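Paenibacillus xanthan lyase (Paenibacillus, PDB 6F2P) cleaves xanthan by a polysaccharide lyase reaction, probably through beta-elimination as in other family 8 lyases, and binds several calcium ions. Local coordinates at residues Asp7-Lys12 / Asn245-Gln250; Tyr819-Arg824 / Tyr865-Pro870; Asp409-Leu414 / His425-Val430. All coordinates share one frame; numbering follows the deposited sequence.

Interaction 1: Asp7-Lys12 / Asn245-Gln250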
loop_
_atom_site.group_PDB
_atom_site.type_symbol
_atom_site.label_atom_id
_atom_site.label_comp_id
_atom_site.label_asym_id
_atom_site.label_seq_id
_atom_site.Cartn_x
_atom_site.Cartn_y
_atom_site.Cartn_z
ATOM N N ASP A 7 26.035 -34.206 -19.761
ATOM C CA ASP A 7 25.139 -35.237 -20.275
ATOM C C ASP A 7 23.951 -35.432 -19.349
ATOM O O ASP A 7 22.825 -35.614 -19.804
ATOM C CB ASP A 7 25.867 -36.579 -20.469
ATOM C CG ASP A 7 26.961 -36.510 -21.529
ATOM O OD1 ASP A 7 26.777 -35.804 -22.548
ATOM O OD2 ASP A 7 28.018 -37.153 -21.333
ATOM N N THR A 8 24.205 -35.377 -18.047
ATOM C CA THR A 8 23.163 -35.615 -17.058
ATOM C C THR A 8 22.134 -34.497 -17.063
ATOM O O THR A 8 20.923 -34.748 -17.030
ATOM C CB THR A 8 23.754 -35.748 -15.651
ATOM O OG1 THR A 8 24.589 -36.905 -15.601
ATOM C CG2 THR A 8 22.652 -35.916 -14.642
ATOM N N LEU A 9 22.630 -33.263 -17.107
ATOM C CA LEU A 9 21.771 -32.090 -17.144
ATOM C C LEU A 9 20.969 -32.074 -18.437
ATOM O O LEU A 9 19.750 -31.906 -18.409
ATOM C CB LEU A 9 22.590 -30.805 -17.011
ATOM C CG LEU A 9 23.251 -30.566 -15.656
ATOM C CD1 LEU A 9 24.017 -29.249 -15.658
ATOM C CD2 LEU A 9 22.204 -30.584 -14.558
ATOM N N ARG A 10 21.658 -32.271 -19.563
ATOM C CA ARG A 10 21.012 -32.288 -20.873
ATOM C C ARG A 10 19.865 -33.296 -20.917
ATOM O O ARG A 10 18.811 -33.024 -21.493
ATOM C CB ARG A 10 22.017 -32.575 -21.992
ATOM C CG ARG A 10 21.413 -32.448 -23.392
ATOM C CD ARG A 10 22.324 -32.993 -24.496
ATOM N NE ARG A 10 22.616 -34.412 -24.299
ATOM C CZ ARG A 10 23.809 -34.889 -23.944
ATOM N NH1 ARG A 10 23.977 -36.192 -23.772
ATOM N NH2 ARG A 10 24.832 -34.065 -23.765
ATOM N N GLU A 11 20.059 -34.443 -20.277
ATOM C CA GLU A 11 19.035 -35.482 -20.272
ATOM C C GLU A 11 17.872 -35.079 -19.395
ATOM O O GLU A 11 16.711 -35.380 -19.693
ATOM C CB GLU A 11 19.619 -36.810 -19.812
ATOM C CG GLU A 11 20.521 -37.451 -20.850
ATOM C CD GLU A 11 21.379 -38.561 -20.284
ATOM O OE1 GLU A 11 21.251 -38.873 -19.080
ATOM O OE2 GLU A 11 22.188 -39.123 -21.049
ATOM N N LYS A 12 18.191 -34.392 -18.305
ATOM C CA LYS A 12 17.175 -33.864 -17.410
ATOM C C LYS A 12 16.309 -32.840 -18.150
ATOM O O LYS A 12 15.085 -32.847 -18.030
ATOM C CB LYS A 12 17.845 -33.219 -16.213
ATOM C CG LYS A 12 16.929 -32.946 -15.051
ATOM C CD LYS A 12 17.632 -31.998 -14.115
ATOM C CE LYS A 12 16.990 -31.964 -12.752
ATOM N NZ LYS A 12 17.983 -31.406 -11.784
ATOM N N ASN A 245 19.676 -27.657 -10.246
ATOM C CA ASN A 245 19.634 -28.159 -8.876
ATOM C C ASN A 245 20.431 -29.433 -8.670
ATOM O O ASN A 245 20.234 -30.413 -9.375
ATOM C CB ASN A 245 18.186 -28.386 -8.451
ATOM C CG ASN A 245 18.070 -28.998 -7.076
ATOM O OD1 ASN A 245 17.469 -30.061 -6.914
ATOM N ND2 ASN A 245 18.645 -28.331 -6.071
ATOM N N GLY A 246 21.333 -29.412 -7.696
ATOM C CA GLY A 246 22.161 -30.567 -7.414
ATOM C C GLY A 246 23.478 -30.564 -8.169
ATOM O O GLY A 246 24.384 -31.326 -7.835
ATOM N N SER A 247 23.593 -29.697 -9.173
ATOM C CA SER A 247 24.773 -29.669 -10.029
ATOM C C SER A 247 25.813 -28.671 -9.560
ATOM O O SER A 247 25.564 -27.854 -8.679
ATOM C CB SER A 247 24.392 -29.277 -11.453
ATOM O OG SER A 247 24.605 -27.886 -11.634
ATOM N N SER A 248 26.973 -28.716 -10.201
ATOM C CA SER A 248 28.059 -27.795 -9.905
ATOM C C SER A 248 27.627 -26.345 -10.083
ATOM O O SER A 248 28.190 -25.449 -9.470
ATOM C CB SER A 248 29.251 -28.091 -10.814
ATOM O OG SER A 248 29.555 -29.476 -10.831
ATOM N N TRP A 249 26.624 -26.114 -10.924
ATOM C CA TRP A 249 26.191 -24.753 -11.230
ATOM C C TRP A 249 24.827 -24.454 -10.627
ATOM O O TRP A 249 24.138 -23.532 -11.057
ATOM C CB TRP A 249 26.199 -24.511 -12.748
ATOM C CG TRP A 249 27.498 -24.962 -13.356
ATOM C CD1 TRP A 249 28.697 -24.296 -13.335
ATOM C CD2 TRP A 249 27.742 -26.204 -14.024
ATOM N NE1 TRP A 249 29.665 -25.046 -13.965
ATOM C CE2 TRP A 249 29.105 -26.221 -14.393
ATOM C CE3 TRP A 249 26.938 -27.301 -14.352
ATOM C CZ2 TRP A 249 29.678 -27.291 -15.074
ATOM C CZ3 TRP A 249 27.510 -28.367 -15.026
ATOM C CH2 TRP A 249 28.867 -28.354 -15.380
ATOM N N GLN A 250 24.447 -25.223 -9.615
ATOM C CA GLN A 250 23.179 -24.995 -8.945
ATOM C C GLN A 250 23.133 -23.606 -8.331
ATOM O O GLN A 250 24.172 -22.976 -8.091
ATOM C CB GLN A 250 22.950 -26.024 -7.857
ATOM C CG GLN A 250 23.653 -25.703 -6.569
ATOM C CD GLN A 250 23.767 -26.917 -5.686
ATOM O OE1 GLN A 250 24.868 -27.404 -5.438
ATOM N NE2 GLN A 250 22.626 -27.425 -5.216
#

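Interaction 2: Tyr819-Arg824 / Tyr865-Pro870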
loop_
_atom_site.group_PDB
_atom_site.type_symbol
_atom_site.label_atom_id
_atom_site.label_comp_id
_atom_site.label_asym_id
_atom_site.label_seq_id
_atom_site.Cartn_x
_atom_site.Cartn_y
_atom_site.Cartn_z
ATOM N N TYR A 819 5.201 27.966 22.071
ATOM C CA TYR A 819 6.634 27.868 22.289
ATOM C C TYR A 819 7.415 28.887 21.467
ATOM O O TYR A 819 7.067 29.206 20.326
ATOM C CB TYR A 819 7.139 26.453 21.977
ATOM C CG TYR A 819 6.482 25.366 22.796
ATOM C CD1 TYR A 819 6.908 25.084 24.088
ATOM C CD2 TYR A 819 5.431 24.624 22.280
ATOM C CE1 TYR A 819 6.305 24.094 24.839
ATOM C CE2 TYR A 819 4.821 23.630 23.024
ATOM C CZ TYR A 819 5.260 23.369 24.299
ATOM O OH TYR A 819 4.647 22.378 25.033
ATOM N N ASP A 820 8.473 29.401 22.075
ATOM C CA ASP A 820 9.439 30.224 21.376
ATOM C C ASP A 820 10.351 29.265 20.600
ATOM O O ASP A 820 10.926 28.339 21.177
ATOM C CB ASP A 820 10.223 31.036 22.408
ATOM C CG ASP A 820 10.949 32.208 21.802
ATOM O OD1 ASP A 820 10.583 32.624 20.682
ATOM O OD2 ASP A 820 11.885 32.718 22.456
ATOM N N VAL A 821 10.461 29.455 19.289
ATOM C CA VAL A 821 11.237 28.528 18.469
ATOM C C VAL A 821 12.671 28.993 18.246
ATOM O O VAL A 821 12.907 30.031 17.634
ATOM C CB VAL A 821 10.581 28.281 17.110
ATOM C CG1 VAL A 821 11.427 27.316 16.290
ATOM C CG2 VAL A 821 9.186 27.728 17.307
ATOM N N LYS A 822 13.622 28.209 18.747
ATOM C CA LYS A 822 15.042 28.516 18.620
ATOM C C LYS A 822 15.775 27.484 17.757
ATOM O O LYS A 822 15.388 26.316 17.686
ATOM C CB LYS A 822 15.695 28.585 20.006
ATOM C CG LYS A 822 15.060 29.593 20.948
ATOM C CD LYS A 822 15.869 29.783 22.233
ATOM C CE LYS A 822 15.416 31.038 22.973
ATOM N NZ LYS A 822 16.146 31.286 24.252
ATOM N N SER A 823 16.843 27.913 17.101
ATOM C CA SER A 823 17.677 26.976 16.362
ATOM C C SER A 823 19.142 27.243 16.658
ATOM O O SER A 823 19.551 28.393 16.803
ATOM C CB SER A 823 17.411 27.073 14.858
ATOM O OG SER A 823 17.790 28.339 14.352
ATOM N N ARG A 824 19.925 26.178 16.781
ATOM C CA ARG A 824 21.358 26.313 17.015
ATOM C C ARG A 824 22.077 26.152 15.688
ATOM O O ARG A 824 21.939 25.131 15.022
ATOM C CB ARG A 824 21.862 25.290 18.038
ATOM C CG ARG A 824 23.313 25.475 18.445
ATOM C CD ARG A 824 23.718 24.481 19.530
ATOM N NE ARG A 824 24.801 24.985 20.372
ATOM C CZ ARG A 824 26.057 24.551 20.326
ATOM N NH1 ARG A 824 26.404 23.595 19.480
ATOM N NH2 ARG A 824 26.969 25.073 21.134
ATOM N N TYR A 865 5.277 30.624 18.310
ATOM C CA TYR A 865 4.221 29.940 17.576
ATOM C C TYR A 865 3.328 29.161 18.527
ATOM O O TYR A 865 3.797 28.581 19.513
ATOM C CB TYR A 865 4.818 28.977 16.555
ATOM C CG TYR A 865 3.816 28.382 15.577
ATOM C CD1 TYR A 865 3.537 29.015 14.374
ATOM C CD2 TYR A 865 3.167 27.182 15.850
ATOM C CE1 TYR A 865 2.633 28.478 13.475
ATOM C CE2 TYR A 865 2.263 26.637 14.958
ATOM C CZ TYR A 865 1.999 27.290 13.767
ATOM O OH TYR A 865 1.102 26.757 12.859
ATOM N N SER A 866 2.035 29.136 18.225
ATOM C CA SER A 866 1.090 28.436 19.080
ATOM C C SER A 866 0.693 27.074 18.507
ATOM O O SER A 866 0.083 26.987 17.439
ATOM C CB SER A 866 -0.139 29.301 19.339
ATOM O OG SER A 866 -0.987 28.676 20.284
ATOM N N PHE A 867 1.063 26.017 19.225
ATOM C CA PHE A 867 0.739 24.656 18.831
ATOM C C PHE A 867 -0.452 24.206 19.653
ATOM O O PHE A 867 -0.307 23.841 20.820
ATOM C CB PHE A 867 1.927 23.731 19.070
ATOM C CG PHE A 867 3.212 24.220 18.448
ATOM C CD1 PHE A 867 3.993 25.182 19.086
ATOM C CD2 PHE A 867 3.644 23.715 17.224
ATOM C CE1 PHE A 867 5.177 25.632 18.514
ATOM C CE2 PHE A 867 4.827 24.162 16.648
ATOM C CZ PHE A 867 5.595 25.120 17.295
ATOM N N THR A 868 -1.627 24.245 19.032
ATOM C CA THR A 868 -2.895 24.061 19.735
ATOM C C THR A 868 -3.102 22.616 20.153
ATOM O O THR A 868 -3.686 22.335 21.200
ATOM C CB THR A 868 -4.079 24.494 18.851
ATOM O OG1 THR A 868 -4.127 23.669 17.680
ATOM C CG2 THR A 868 -3.926 25.951 18.426
ATOM N N SER A 869 -2.609 21.700 19.325
ATOM C CA SER A 869 -2.762 20.271 19.557
ATOM C C SER A 869 -1.404 19.582 19.443
ATOM O O SER A 869 -0.521 20.050 18.719
ATOM C CB SER A 869 -3.747 19.676 18.545
ATOM O OG SER A 869 -3.342 19.970 17.220
ATOM N N PRO A 870 -1.226 18.467 20.165
ATOM C CA PRO A 870 0.041 17.748 20.091
ATOM C C PRO A 870 0.064 16.908 18.822
ATOM O O PRO A 870 -0.959 16.330 18.444
ATOM C CB PRO A 870 -0.005 16.850 21.325
ATOM C CG PRO A 870 -1.453 16.576 21.522
ATOM C CD PRO A 870 -2.188 17.806 21.065
#

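Interaction 3: Asp409-Leu414 / His425-Val430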
loop_
_atom_site.group_PDB
_atom_site.type_symbol
_atom_site.label_atom_id
_atom_site.label_comp_id
_atom_site.label_asym_id
_atom_site.label_seq_id
_atom_site.Cartn_x
_atom_site.Cartn_y
_atom_site.Cartn_z
ATOM N N ASP A 409 -10.423 1.769 -11.480
ATOM C CA ASP A 409 -11.250 2.834 -10.921
ATOM C C ASP A 409 -11.981 2.375 -9.667
ATOM O O ASP A 409 -13.182 2.607 -9.512
ATOM C CB ASP A 409 -12.262 3.314 -11.962
ATOM C CG ASP A 409 -11.649 4.233 -12.995
ATOM O OD1 ASP A 409 -10.400 4.325 -13.063
ATOM O OD2 ASP A 409 -12.422 4.865 -13.748
ATOM N N GLY A 410 -11.252 1.732 -8.765
ATOM C CA GLY A 410 -11.877 1.115 -7.619
ATOM C C GLY A 410 -12.777 -0.012 -8.089
ATOM O O GLY A 410 -13.930 -0.114 -7.677
ATOM N N MET A 411 -12.249 -0.862 -8.961
ATOM C CA MET A 411 -13.013 -1.989 -9.472
ATOM C C MET A 411 -13.010 -3.124 -8.470
ATOM O O MET A 411 -12.008 -3.371 -7.809
ATOM C CB MET A 411 -12.428 -2.477 -10.795
ATOM C CG MET A 411 -13.231 -3.577 -11.462
ATOM S SD MET A 411 -12.396 -4.173 -12.943
ATOM C CE MET A 411 -13.433 -5.586 -13.353
ATOM N N THR A 412 -14.134 -3.822 -8.365
ATOM C CA THR A 412 -14.233 -4.954 -7.459
ATOM C C THR A 412 -14.463 -6.257 -8.218
ATOM O O THR A 412 -15.284 -6.321 -9.138
ATOM C CB THR A 412 -15.362 -4.748 -6.432
ATOM O OG1 THR A 412 -16.622 -4.688 -7.107
ATOM C CG2 THR A 412 -15.154 -3.453 -5.703
ATOM N N TYR A 413 -13.732 -7.298 -7.829
ATOM C CA TYR A 413 -13.922 -8.622 -8.410
ATOM C C TYR A 413 -14.459 -9.559 -7.346
ATOM O O TYR A 413 -13.871 -9.674 -6.272
ATOM C CB TYR A 413 -12.596 -9.192 -8.910
ATOM C CG TYR A 413 -11.984 -8.499 -10.105
ATOM C CD1 TYR A 413 -11.270 -7.316 -9.954
ATOM C CD2 TYR A 413 -12.078 -9.054 -11.383
ATOM C CE1 TYR A 413 -10.683 -6.689 -11.043
ATOM C CE2 TYR A 413 -11.487 -8.435 -12.482
ATOM C CZ TYR A 413 -10.793 -7.255 -12.299
ATOM O OH TYR A 413 -10.209 -6.625 -13.372
ATOM N N LEU A 414 -15.567 -10.237 -7.636
ATOM C CA LEU A 414 -16.117 -11.215 -6.697
ATOM C C LEU A 414 -15.983 -12.629 -7.242
ATOM O O LEU A 414 -16.522 -12.951 -8.301
ATOM C CB LEU A 414 -17.572 -10.908 -6.380
ATOM C CG LEU A 414 -18.237 -11.862 -5.388
ATOM C CD1 LEU A 414 -17.634 -11.732 -3.983
ATOM C CD2 LEU A 414 -19.725 -11.586 -5.357
ATOM N N HIS A 425 -14.912 -15.661 -22.330
ATOM C CA HIS A 425 -15.137 -14.421 -23.075
ATOM C C HIS A 425 -15.831 -13.310 -22.305
ATOM O O HIS A 425 -16.445 -12.433 -22.916
ATOM C CB HIS A 425 -15.873 -14.680 -24.391
ATOM C CG HIS A 425 -15.242 -15.751 -25.218
ATOM N ND1 HIS A 425 -13.954 -15.659 -25.697
ATOM C CD2 HIS A 425 -15.709 -16.960 -25.619
ATOM C CE1 HIS A 425 -13.655 -16.757 -26.368
ATOM N NE2 HIS A 425 -14.705 -17.559 -26.337
ATOM N N PHE A 426 -15.722 -13.336 -20.978
ATOM C CA PHE A 426 -16.168 -12.213 -20.155
ATOM C C PHE A 426 -15.698 -10.855 -20.716
ATOM O O PHE A 426 -16.512 -9.959 -20.969
ATOM C CB PHE A 426 -15.700 -12.374 -18.697
ATOM C CG PHE A 426 -15.838 -11.118 -17.878
ATOM C CD1 PHE A 426 -17.025 -10.837 -17.221
ATOM C CD2 PHE A 426 -14.791 -10.204 -17.791
ATOM C CE1 PHE A 426 -17.169 -9.684 -16.497
ATOM C CE2 PHE A 426 -14.929 -9.045 -17.063
ATOM C CZ PHE A 426 -16.121 -8.786 -16.406
ATOM N N TRP A 427 -14.391 -10.719 -20.929
ATOM C CA TRP A 427 -13.800 -9.432 -21.300
ATOM C C TRP A 427 -14.154 -8.909 -22.688
ATOM O O TRP A 427 -14.065 -7.706 -22.932
ATOM C CB TRP A 427 -12.276 -9.473 -21.152
ATOM C CG TRP A 427 -11.818 -9.405 -19.725
ATOM C CD1 TRP A 427 -11.250 -10.411 -18.999
ATOM C CD2 TRP A 427 -11.909 -8.278 -18.846
ATOM N NE1 TRP A 427 -10.964 -9.976 -17.726
ATOM C CE2 TRP A 427 -11.362 -8.672 -17.605
ATOM C CE3 TRP A 427 -12.391 -6.972 -18.989
ATOM C CZ2 TRP A 427 -11.285 -7.807 -16.515
ATOM C CZ3 TRP A 427 -12.317 -6.118 -17.905
ATOM C CH2 TRP A 427 -11.765 -6.540 -16.681
ATOM N N ALA A 428 -14.547 -9.797 -23.595
ATOM C CA ALA A 428 -14.835 -9.380 -24.966
ATOM C C ALA A 428 -16.303 -9.031 -25.164
ATOM O O ALA A 428 -16.694 -8.584 -26.244
ATOM C CB ALA A 428 -14.395 -10.451 -25.965
ATOM N N THR A 429 -17.105 -9.226 -24.120
ATOM C CA THR A 429 -18.546 -8.975 -24.193
ATOM C C THR A 429 -19.048 -7.953 -23.175
ATOM O O THR A 429 -20.001 -7.229 -23.457
ATOM C CB THR A 429 -19.356 -10.264 -23.993
ATOM O OG1 THR A 429 -18.843 -10.967 -22.856
ATOM C CG2 THR A 429 -19.267 -11.162 -25.217
ATOM N N VAL A 430 -18.424 -7.909 -21.993
ATOM C CA VAL A 430 -18.861 -7.016 -20.913
ATOM C C VAL A 430 -18.834 -5.541 -21.331
ATOM O O VAL A 430 -18.034 -5.136 -22.174
ATOM C CB VAL A 430 -18.009 -7.208 -19.623
ATOM C CG1 VAL A 430 -16.613 -6.632 -19.802
ATOM C CG2 VAL A 430 -18.683 -6.561 -18.423
#

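Interaction 1: Asp7-Lys12 / Asn245-Gln250
Leu9 and Ser247 mark the nearest backbone approach between helical segment 7-12 and loop segment 245-250, with Leu9 CA 8.1 Å from Ser247 CA. The meeting is therefore made by side chains. Leu9 sets CG beside its backbone N (chi1 -68°), and the forked end points at the loop. Branch CD1 comes in at the edge of the Trp249 indole, near the ring plane, and lies 3.7 Å from Trp249 CZ3. Branch CD2 packs on Ser247, 4.0 Å from Ser247 CB.

The indole also lies against its own turn: Ser248 CB sits over the centre of one ring face. The type I turn from Ser247 to Gln250 starts with an ST turn, in which Trp249 N donates to Ser247 OG at 2.8 Å. Ser247 OG also bonds to Leu244 O. The indole packs as well on Phe6 and on Ser188, Val191 and Ala192 of helix 188-197.

Lys12 runs out as an extended chain toward the same loop. Its NZ bonds to Phe242 O and Ile243 O, near the end of helix 229-244. Asn245 O is also close to Lys12 NZ, at 3.4 Å, but the angle is too poor for a hydrogen bond. A positive amine among these carbonyls would probably suit the negative end of the helix dipole.

Apolar contact between a helix and the turn that follows another helix, with a lysine reaching the last carbonyls, joins neighbouring parts of the N-terminal alpha-helical domain of family 8 lyases.

Interaction 2: Tyr819-Arg824 / Tyr865-Pro870
Tyr819 and Phe867 both turn CG beside the backbone N and anti to the carbonyl carbon (chi1 -58° and -52°), which brings their rings together across two strands. Tyr819 CD2 reaches Phe867 CD1 at 3.5 Å. Phe867 CD1 lies at the edge of the Tyr819 ring, near its plane. The planes of the Tyr819 and Phe867 rings are inclined at 50°, with centroids 5.9 Å apart.

The backbone pairing sets this up. Tyr819 and Tyr865 form an antiparallel hydrogen-bonded pair, bonded in both directions: Tyr819 N to Tyr865 O at 3.0 Å, and Tyr865 N to Tyr819 O, also 3.0 Å. Phe867 is covered on one face by Tyr865 CD2, which lies over the ring centre. Val821 CG2 adds a looser apolar touch at the edge of the same ring, 4.4 Å from Phe867 CZ.

The far end of Tyr819 is fixed elsewhere, where its OH bonds to Gln815 O. Tyr873 meets the Phe867 ring edge-to-face.

Strand 817-826 pairs with 857-867 and also with 891-900, where the backbones of Asp820 and Val899 are hydrogen-bonded. Strand 832-838 belongs to a separate five-stranded antiparallel sheet, and its Ile838 touches Val821, Tyr865 and Phe867. The two sheets thus face each other as in a beta-sandwich, with these side chains between them.

Interaction 3: Asp409-Leu414 / His425-Val430
At the edge of a four-stranded antiparallel sheet in the super-sandwich domain, strand 411-415 meets the short helix 426-429: Met411 and Tyr413 touch Trp427. The strand starts at a G1 beta bulge, where Gly410 and Met411 both face Ser385. Met411 sends CG anti to its backbone nitrogen (chi1 -175°) and stays extended beyond it. This carries CE to 3.8 Å from Trp427 CH2, at an oblique approach to the indole. Tyr413 crosses the tryptophan side chain at about a right angle. Its OH sits at the edge of the indole, near the plane, 3.5 Å from Trp427 CZ2.

The indole is also covered on one face by Phe426, whose CE2 lies over the ring centre. Trp427 NE1 bonds to Asp278 OD2, a partner from the N-terminal helical region. A leucine in place of Trp427 would probably leave Asp278 without this N-H partner and open a gap beside Met411 CE and the Phe426 ring.

No hydrogen bond crosses between the two segments. The contact therefore rests on apolar packing and a hydroxyl at a ring edge, while the bond to Asp278 satisfies the buried NE1 and probably limits how the indole can turn.

From the N terminus, interaction 1 closes first. It returns to helix 4-18 after 232 intervening residues, mostly helix, and so ties the start of the helical domain to a later turn. Interaction 3 comes next and closes a short loop of ten residues, joining a sheet edge to a short helix in the super-sandwich region. Interaction 2 follows far along the chain, across 40 residues, and pairs two strands of a later antiparallel sheet. The three lie in series; none nests in or crosses another. They do not touch: the centres of interactions 1 and 2 are about 68 Å apart, on opposite sides of the chain's centre. Each is local to one part of the fold: the helical domain, the super-sandwich region and a later beta-sandwich module.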